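Local coordinates for protein arginase (Thermus thermophilus, PDB 2EF5) that probably catalyses the hydrolysis of L-arginine to L-ornithine and urea, using two manganese ions bound in each subunit, at residues Val115-His120 / Ala218-Pro223; Asp122-Glu127 / Ser169-Glu174; Ala72-Lys77 / Glu152-Val157. All coordinates share one frame; numbering follows the deposited sequence.

Contact 1: residues Val115-His120 / Ala218-Pro223; sequences VWVDAH and ADVLDP. With MN (manganese (II) ion), chain G; MN (manganese (II) ion), chain H.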
# COMPACT_ATOMS: atom_id res chain seq x y z
N VAL A 115 -10.32 -7.85 28.68
CA VAL A 115 -9.03 -7.28 28.31
C VAL A 115 -8.00 -8.38 28.61
O VAL A 115 -7.71 -8.65 29.78
CB VAL A 115 -8.72 -6.01 29.15
CG1 VAL A 115 -7.40 -5.39 28.69
CG2 VAL A 115 -9.85 -4.99 28.99
N TRP A 116 -7.49 -9.01 27.56
CA TRP A 116 -6.53 -10.11 27.69
C TRP A 116 -5.12 -9.55 27.48
O TRP A 116 -4.73 -9.22 26.36
CB TRP A 116 -6.88 -11.17 26.64
CG TRP A 116 -6.40 -12.57 26.90
CD1 TRP A 116 -5.22 -13.13 26.50
CD2 TRP A 116 -7.13 -13.62 27.58
NE1 TRP A 116 -5.17 -14.46 26.85
CE2 TRP A 116 -6.32 -14.78 27.50
CE3 TRP A 116 -8.38 -13.68 28.19
CZ2 TRP A 116 -6.74 -16.01 28.07
CZ3 TRP A 116 -8.79 -14.91 28.76
CH2 TRP A 116 -7.97 -16.05 28.68
N VAL A 117 -4.38 -9.43 28.58
CA VAL A 117 -3.03 -8.87 28.56
C VAL A 117 -2.11 -10.07 28.61
O VAL A 117 -1.87 -10.66 29.67
CB VAL A 117 -2.85 -7.92 29.76
CG1 VAL A 117 -1.63 -7.05 29.57
CG2 VAL A 117 -4.10 -7.07 29.92
N ASP A 118 -1.55 -10.39 27.45
CA ASP A 118 -0.78 -11.60 27.29
C ASP A 118 0.19 -11.50 26.12
O ASP A 118 -0.06 -10.77 25.17
CB ASP A 118 -1.80 -12.69 26.98
CG ASP A 118 -1.33 -14.06 27.31
OD1 ASP A 118 -0.20 -14.44 26.95
OD2 ASP A 118 -2.15 -14.77 27.94
N ALA A 119 1.28 -12.27 26.18
CA ALA A 119 2.23 -12.28 25.07
C ALA A 119 1.63 -13.18 23.99
O ALA A 119 2.04 -13.13 22.83
CB ALA A 119 3.57 -12.85 25.52
N HIS A 120 0.65 -14.00 24.38
CA HIS A 120 -0.02 -14.89 23.44
C HIS A 120 -1.51 -14.56 23.37
O HIS A 120 -2.02 -13.84 24.23
CB HIS A 120 0.15 -16.35 23.87
CG HIS A 120 1.57 -16.75 24.10
ND1 HIS A 120 2.20 -16.62 25.31
CD2 HIS A 120 2.51 -17.23 23.24
CE1 HIS A 120 3.46 -16.99 25.20
NE2 HIS A 120 3.67 -17.37 23.95
N ALA A 218 1.39 -13.23 33.23
CA ALA A 218 2.70 -12.69 33.59
C ALA A 218 3.65 -12.59 32.41
O ALA A 218 4.53 -11.72 32.41
CB ALA A 218 3.33 -13.57 34.68
N ASP A 219 3.49 -13.45 31.42
CA ASP A 219 4.40 -13.42 30.29
C ASP A 219 4.26 -12.22 29.36
O ASP A 219 5.01 -12.12 28.40
CB ASP A 219 4.32 -14.72 29.47
CG ASP A 219 3.05 -14.83 28.65
OD1 ASP A 219 2.30 -13.85 28.51
OD2 ASP A 219 2.82 -15.93 28.11
N VAL A 220 3.32 -11.32 29.63
CA VAL A 220 3.17 -10.15 28.78
C VAL A 220 4.33 -9.20 29.07
O VAL A 220 4.73 -8.40 28.23
CB VAL A 220 1.83 -9.41 29.04
CG1 VAL A 220 1.87 -8.70 30.38
CG2 VAL A 220 1.55 -8.43 27.92
N LEU A 221 4.86 -9.30 30.28
CA LEU A 221 5.98 -8.46 30.71
C LEU A 221 7.24 -8.98 30.05
O LEU A 221 7.36 -10.17 29.78
CB LEU A 221 6.14 -8.54 32.23
CG LEU A 221 4.97 -8.03 33.06
CD1 LEU A 221 5.17 -8.43 34.51
CD2 LEU A 221 4.85 -6.52 32.91
N ASP A 222 8.19 -8.09 29.81
CA ASP A 222 9.42 -8.54 29.19
C ASP A 222 10.04 -9.60 30.09
O ASP A 222 9.97 -9.50 31.32
CB ASP A 222 10.40 -7.37 29.02
CG ASP A 222 11.54 -7.71 28.11
OD1 ASP A 222 11.33 -7.75 26.88
OD2 ASP A 222 12.66 -7.97 28.62
N PRO A 223 10.64 -10.65 29.50
CA PRO A 223 11.27 -11.73 30.27
C PRO A 223 12.36 -11.23 31.21
O PRO A 223 12.59 -11.78 32.29
CB PRO A 223 11.84 -12.64 29.18
CG PRO A 223 10.86 -12.48 28.06
CD PRO A 223 10.63 -10.97 28.06
MN MN G . 0.69 -16.35 27.65
MN MN H . -2.12 -16.82 28.37
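The binuclear manganese site of arginase is where D118 and H120, just beyond the end of strand 113-117, meet D219, just beyond strand 212-217. The D118 carboxylate bridges the metals: OD1 binds the manganese of chain G at 2.2 Å, OD2 that of chain H at 2.1 Å. D219 OD2 joins the chain G ion at 2.2 Å, while H120 ND1 points at this ion with its ring edge from a long 2.8 Å. D217 contributes to both ions, and H96 and D122 complete the chain H one. The fold supplies this geometry: strands 113-117 and 212-217 are parallel neighbours in the central sheet, and the ligands sit where the chain leaves their C-terminal ends. D219 CG lies between its backbone N and carbonyl carbon (chi1 74°), which turns the carboxylate toward A119. Its OD1 accepts the N-H of A119 at 3.0 Å and 164°, from above the carboxylate plane. D118 OD1 closes an Asx turn, taking H120 N at 2.7 Å and 165°. Two acceptors, D118 OD1 and D219 OD1, are thus held 3.0 Å apart, a closeness that the nearby cation and the two N-H donors are likely to make tolerable. V117 CG1 also packs on V220 CG2 at 3.8 Å, and R168 donates a hydrogen bond to V220 O.

Contact 2: residues Asp122-Glu127 / Ser169-Glu174; sequences DFNTPE and SLDPGE. With MN (manganese (II) ion), chain H.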
# COMPACT_ATOMS: atom_id res chain seq x y z
N ASP A 122 -3.93 -17.08 23.03
CA ASP A 122 -4.68 -18.20 23.59
C ASP A 122 -5.99 -18.37 22.82
O ASP A 122 -7.04 -18.65 23.42
CB ASP A 122 -5.00 -17.96 25.07
CG ASP A 122 -3.75 -17.86 25.92
OD1 ASP A 122 -2.80 -18.63 25.68
OD2 ASP A 122 -3.74 -17.02 26.85
N PHE A 123 -5.92 -18.21 21.51
CA PHE A 123 -7.09 -18.31 20.65
C PHE A 123 -7.08 -19.55 19.74
O PHE A 123 -7.67 -19.53 18.66
CB PHE A 123 -7.20 -17.05 19.80
CG PHE A 123 -8.62 -16.61 19.56
CD1 PHE A 123 -9.36 -16.02 20.58
CD2 PHE A 123 -9.22 -16.78 18.32
CE1 PHE A 123 -10.67 -15.60 20.36
CE2 PHE A 123 -10.52 -16.37 18.09
CZ PHE A 123 -11.26 -15.78 19.11
N ASN A 124 -6.41 -20.61 20.18
CA ASN A 124 -6.35 -21.85 19.40
C ASN A 124 -7.58 -22.72 19.63
O ASN A 124 -8.31 -22.57 20.61
CB ASN A 124 -5.10 -22.66 19.78
CG ASN A 124 -3.87 -22.24 19.01
OD1 ASN A 124 -2.80 -22.04 19.58
ND2 ASN A 124 -4.01 -22.11 17.69
N THR A 125 -7.82 -23.63 18.69
CA THR A 125 -8.91 -24.59 18.79
C THR A 125 -8.22 -25.94 18.65
O THR A 125 -7.03 -25.99 18.33
CB THR A 125 -9.93 -24.43 17.64
OG1 THR A 125 -9.25 -24.50 16.38
CG2 THR A 125 -10.65 -23.10 17.76
N PRO A 126 -8.94 -27.04 18.90
CA PRO A 126 -8.28 -28.34 18.77
C PRO A 126 -7.67 -28.50 17.38
O PRO A 126 -6.64 -29.15 17.21
CB PRO A 126 -9.41 -29.32 19.03
CG PRO A 126 -10.22 -28.60 20.07
CD PRO A 126 -10.29 -27.19 19.48
N GLU A 127 -8.31 -27.87 16.40
CA GLU A 127 -7.87 -27.92 15.01
C GLU A 127 -6.60 -27.12 14.72
O GLU A 127 -5.72 -27.59 14.01
CB GLU A 127 -8.99 -27.42 14.09
CG GLU A 127 -10.22 -28.30 14.00
CD GLU A 127 -10.96 -28.44 15.32
OE1 GLU A 127 -11.10 -27.43 16.04
OE2 GLU A 127 -11.43 -29.56 15.62
N SER A 169 3.38 -13.27 19.89
CA SER A 169 3.60 -14.62 19.40
C SER A 169 2.27 -15.29 19.09
O SER A 169 1.45 -15.52 19.99
CB SER A 169 4.38 -15.44 20.43
OG SER A 169 4.64 -16.75 19.95
N LEU A 170 2.06 -15.62 17.81
CA LEU A 170 0.82 -16.24 17.35
C LEU A 170 1.06 -17.41 16.40
O LEU A 170 2.04 -17.43 15.65
CB LEU A 170 -0.04 -15.22 16.61
CG LEU A 170 -0.54 -13.99 17.38
CD1 LEU A 170 -1.12 -12.99 16.40
CD2 LEU A 170 -1.58 -14.42 18.40
N ASP A 171 0.15 -18.39 16.44
CA ASP A 171 0.23 -19.53 15.54
C ASP A 171 -0.55 -19.16 14.28
O ASP A 171 -1.48 -18.35 14.34
CB ASP A 171 -0.37 -20.78 16.20
CG ASP A 171 0.41 -21.24 17.42
OD1 ASP A 171 1.64 -21.39 17.31
OD2 ASP A 171 -0.21 -21.45 18.49
N PRO A 172 -0.20 -19.75 13.13
CA PRO A 172 -0.90 -19.44 11.88
C PRO A 172 -2.42 -19.58 12.00
O PRO A 172 -3.17 -18.71 11.55
CB PRO A 172 -0.30 -20.45 10.90
CG PRO A 172 1.10 -20.62 11.41
CD PRO A 172 0.87 -20.73 12.91
N GLY A 173 -2.88 -20.67 12.60
CA GLY A 173 -4.30 -20.88 12.76
C GLY A 173 -4.95 -19.82 13.63
O GLY A 173 -6.07 -19.39 13.37
N GLU A 174 -4.24 -19.40 14.67
CA GLU A 174 -4.76 -18.37 15.57
C GLU A 174 -5.04 -17.08 14.82
O GLU A 174 -6.08 -16.44 15.03
CB GLU A 174 -3.77 -18.06 16.69
CG GLU A 174 -3.85 -18.96 17.89
CD GLU A 174 -2.97 -18.47 19.01
OE1 GLU A 174 -1.75 -18.34 18.80
OE2 GLU A 174 -3.51 -18.20 20.11
MN MN H . -2.12 -16.82 28.37
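The carboxylate of E174 is held between two backbone N-H groups, one from each segment, and uses the anti lone pair of each oxygen. Across the contact, OE2 accepts F123 N at 2.8 Å with an N-H...O angle of 161°. Within its own segment, OE1 accepts D171 N at 3.0 Å and 164°. D171 is the N-cap of helix 172-181 and E174 stands three residues on, so the second bond is the N3-to-N-cap half of a capping box; the reciprocal half is absent, as the D171 side chain makes no capping bond. E174 CG lies beside its own backbone N and the chain runs extended beyond it (chi2 -172°), which carries the carboxylate back to both donors. The position at a helix N-terminus would probably steady its negative charge. The flat amide of N124 stacks over this side chain, its plane nearly parallel to the carboxylate, with N124 CG 3.5 Å from E174 CG. An alanine in place of E174 would probably leave the N-H groups of F123 and D171 without their acceptor and free the loop just after D122 to shift. That loop matters because D122 OD2 binds the chain H manganese at 2.2 Å and also takes a hydrogen bond from W116. F123 O is buried without a polar partner in the model. The F123 side chain touches L177 and L178 of helix 172-181 and L139 of helix 138-142, so the loop after strand 113-117 that carries D122 packs against both helices, while L170 touches I289 of a neighbouring subunit.

Contact 3: residues Ala72-Lys77 / Glu152-Val157; sequences AALVLK and EVFRAV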
# COMPACT_ATOMS: atom_id res chain seq x y z
N ALA A 72 -12.31 -28.66 37.10
CA ALA A 72 -11.76 -27.61 37.95
C ALA A 72 -12.33 -26.23 37.59
O ALA A 72 -12.77 -25.50 38.47
CB ALA A 72 -10.25 -27.59 37.85
N ALA A 73 -12.30 -25.89 36.31
CA ALA A 73 -12.81 -24.61 35.85
C ALA A 73 -14.29 -24.44 36.20
O ALA A 73 -14.75 -23.33 36.47
CB ALA A 73 -12.62 -24.48 34.34
N LEU A 74 -15.03 -25.55 36.20
CA LEU A 74 -16.45 -25.51 36.51
C LEU A 74 -16.66 -25.19 37.99
O LEU A 74 -17.57 -24.44 38.35
CB LEU A 74 -17.10 -26.86 36.16
CG LEU A 74 -18.63 -26.91 36.11
CD1 LEU A 74 -19.16 -25.81 35.19
CD2 LEU A 74 -19.08 -28.29 35.62
N VAL A 75 -15.82 -25.75 38.85
CA VAL A 75 -15.92 -25.48 40.28
C VAL A 75 -15.62 -24.00 40.49
O VAL A 75 -16.27 -23.33 41.29
CB VAL A 75 -14.90 -26.33 41.08
CG1 VAL A 75 -14.90 -25.92 42.55
CG2 VAL A 75 -15.25 -27.80 40.96
N LEU A 76 -14.62 -23.50 39.76
CA LEU A 76 -14.25 -22.09 39.85
C LEU A 76 -15.41 -21.19 39.41
O LEU A 76 -15.76 -20.24 40.09
CB LEU A 76 -13.02 -21.81 38.99
CG LEU A 76 -12.57 -20.35 38.85
CD1 LEU A 76 -12.17 -19.80 40.21
CD2 LEU A 76 -11.39 -20.28 37.88
N LYS A 77 -15.99 -21.51 38.26
CA LYS A 77 -17.11 -20.74 37.74
C LYS A 77 -18.23 -20.64 38.78
O LYS A 77 -18.73 -19.56 39.06
CB LYS A 77 -17.65 -21.38 36.46
CG LYS A 77 -18.91 -20.73 35.90
CD LYS A 77 -19.45 -21.52 34.72
CE LYS A 77 -20.77 -20.95 34.22
NZ LYS A 77 -21.31 -21.75 33.09
N GLU A 152 -19.65 -25.45 25.66
CA GLU A 152 -21.00 -25.63 26.18
C GLU A 152 -21.19 -25.04 27.57
O GLU A 152 -22.29 -24.60 27.91
CB GLU A 152 -21.39 -27.12 26.20
CG GLU A 152 -20.46 -28.02 26.99
CD GLU A 152 -20.96 -29.46 27.05
OE1 GLU A 152 -21.56 -29.92 26.06
OE2 GLU A 152 -20.74 -30.13 28.07
N VAL A 153 -20.14 -25.03 28.38
CA VAL A 153 -20.26 -24.49 29.72
C VAL A 153 -19.42 -23.24 29.99
O VAL A 153 -19.61 -22.58 31.02
CB VAL A 153 -19.90 -25.54 30.79
CG1 VAL A 153 -20.94 -26.66 30.79
CG2 VAL A 153 -18.51 -26.11 30.52
N PHE A 154 -18.50 -22.90 29.09
CA PHE A 154 -17.66 -21.73 29.31
C PHE A 154 -17.81 -20.57 28.33
O PHE A 154 -17.23 -19.50 28.55
CB PHE A 154 -16.19 -22.14 29.39
CG PHE A 154 -15.91 -23.15 30.47
CD1 PHE A 154 -16.34 -22.93 31.77
CD2 PHE A 154 -15.24 -24.34 30.19
CE1 PHE A 154 -16.12 -23.87 32.77
CE2 PHE A 154 -15.01 -25.28 31.17
CZ PHE A 154 -15.45 -25.05 32.47
N ARG A 155 -18.56 -20.76 27.24
CA ARG A 155 -18.74 -19.66 26.29
C ARG A 155 -19.31 -18.52 27.14
O ARG A 155 -20.28 -18.72 27.87
CB ARG A 155 -19.73 -20.05 25.19
CG ARG A 155 -19.89 -18.99 24.09
CD ARG A 155 -20.70 -19.51 22.90
NE ARG A 155 -22.09 -19.78 23.24
CZ ARG A 155 -23.01 -18.84 23.44
NH1 ARG A 155 -22.68 -17.56 23.34
NH2 ARG A 155 -24.26 -19.18 23.75
N ALA A 156 -18.72 -17.33 27.06
CA ALA A 156 -19.22 -16.24 27.89
C ALA A 156 -18.98 -14.83 27.37
O ALA A 156 -19.41 -13.87 28.00
CB ALA A 156 -18.66 -16.37 29.30
N VAL A 157 -18.31 -14.70 26.23
CA VAL A 157 -18.07 -13.37 25.71
C VAL A 157 -18.15 -13.32 24.19
O VAL A 157 -17.83 -14.30 23.51
CB VAL A 157 -16.67 -12.84 26.12
CG1 VAL A 157 -15.59 -13.65 25.42
CG2 VAL A 157 -16.54 -11.36 25.78
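K77 NZ donates to the backbone oxygen of V153 at 2.8 Å, lying in the carbonyl plane with a C=O...N angle of 150°. The K77 chain is fully extended, CG anti to the backbone N (chi1 174°), which carries the ammonium across to the other helix. V153 O belongs to the last turn of helix 148-154, and R155 is the first residue to leave helical geometry; a lysine at this carbonyl would probably offset the partial negative charge of the helix end. Beside the polar bond, F154 drives the tip of its ring at helix 66-81. Its CZ sits 3.4 Å from A73 CB, a tight approach made at a residue with only a methyl side chain, and 3.8 Å from L74 N, which lies at the ring edge near its plane. One face of the F154 ring carries V153 CG2, 3.6 Å above the centre. L74 completes the apolar patch more loosely: its CD1 lies 4.3 Å from F154 CE1 and 4.5 Å from V153 CB. R70, one turn before L74, packs on V153 and F154 and pairs with E152 in a salt bridge. Helix 99-107 meets the same junction, M100 touching F154 and A104 touching K77, while L76 of helix 66-81 packs on V6 and V8 of strand 2-8, which seats helix 66-81 on the central sheet.

Along the chain the segments run 72-77, 115-120, 122-127, 152-157, 169-174 and 218-223, so contact 2 is nested inside the loop closed by contact 1, whereas contact 3 alternates with both. Contacts 1 and 2 have centres 16 Å apart and share the chain H manganese; they touch directly, H120 CD2 lying 3.8 Å from S169 CB. Contact 3 lies 22 Å from contact 1 and 20 Å from contact 2, centre to centre, and touches neither. Contact 1 thus builds much of the metal site at the strand ends of the parallel sheet and contact 2 probably steadies the loop that adds D122 to it, while contact 3 joins helices packed around that sheet.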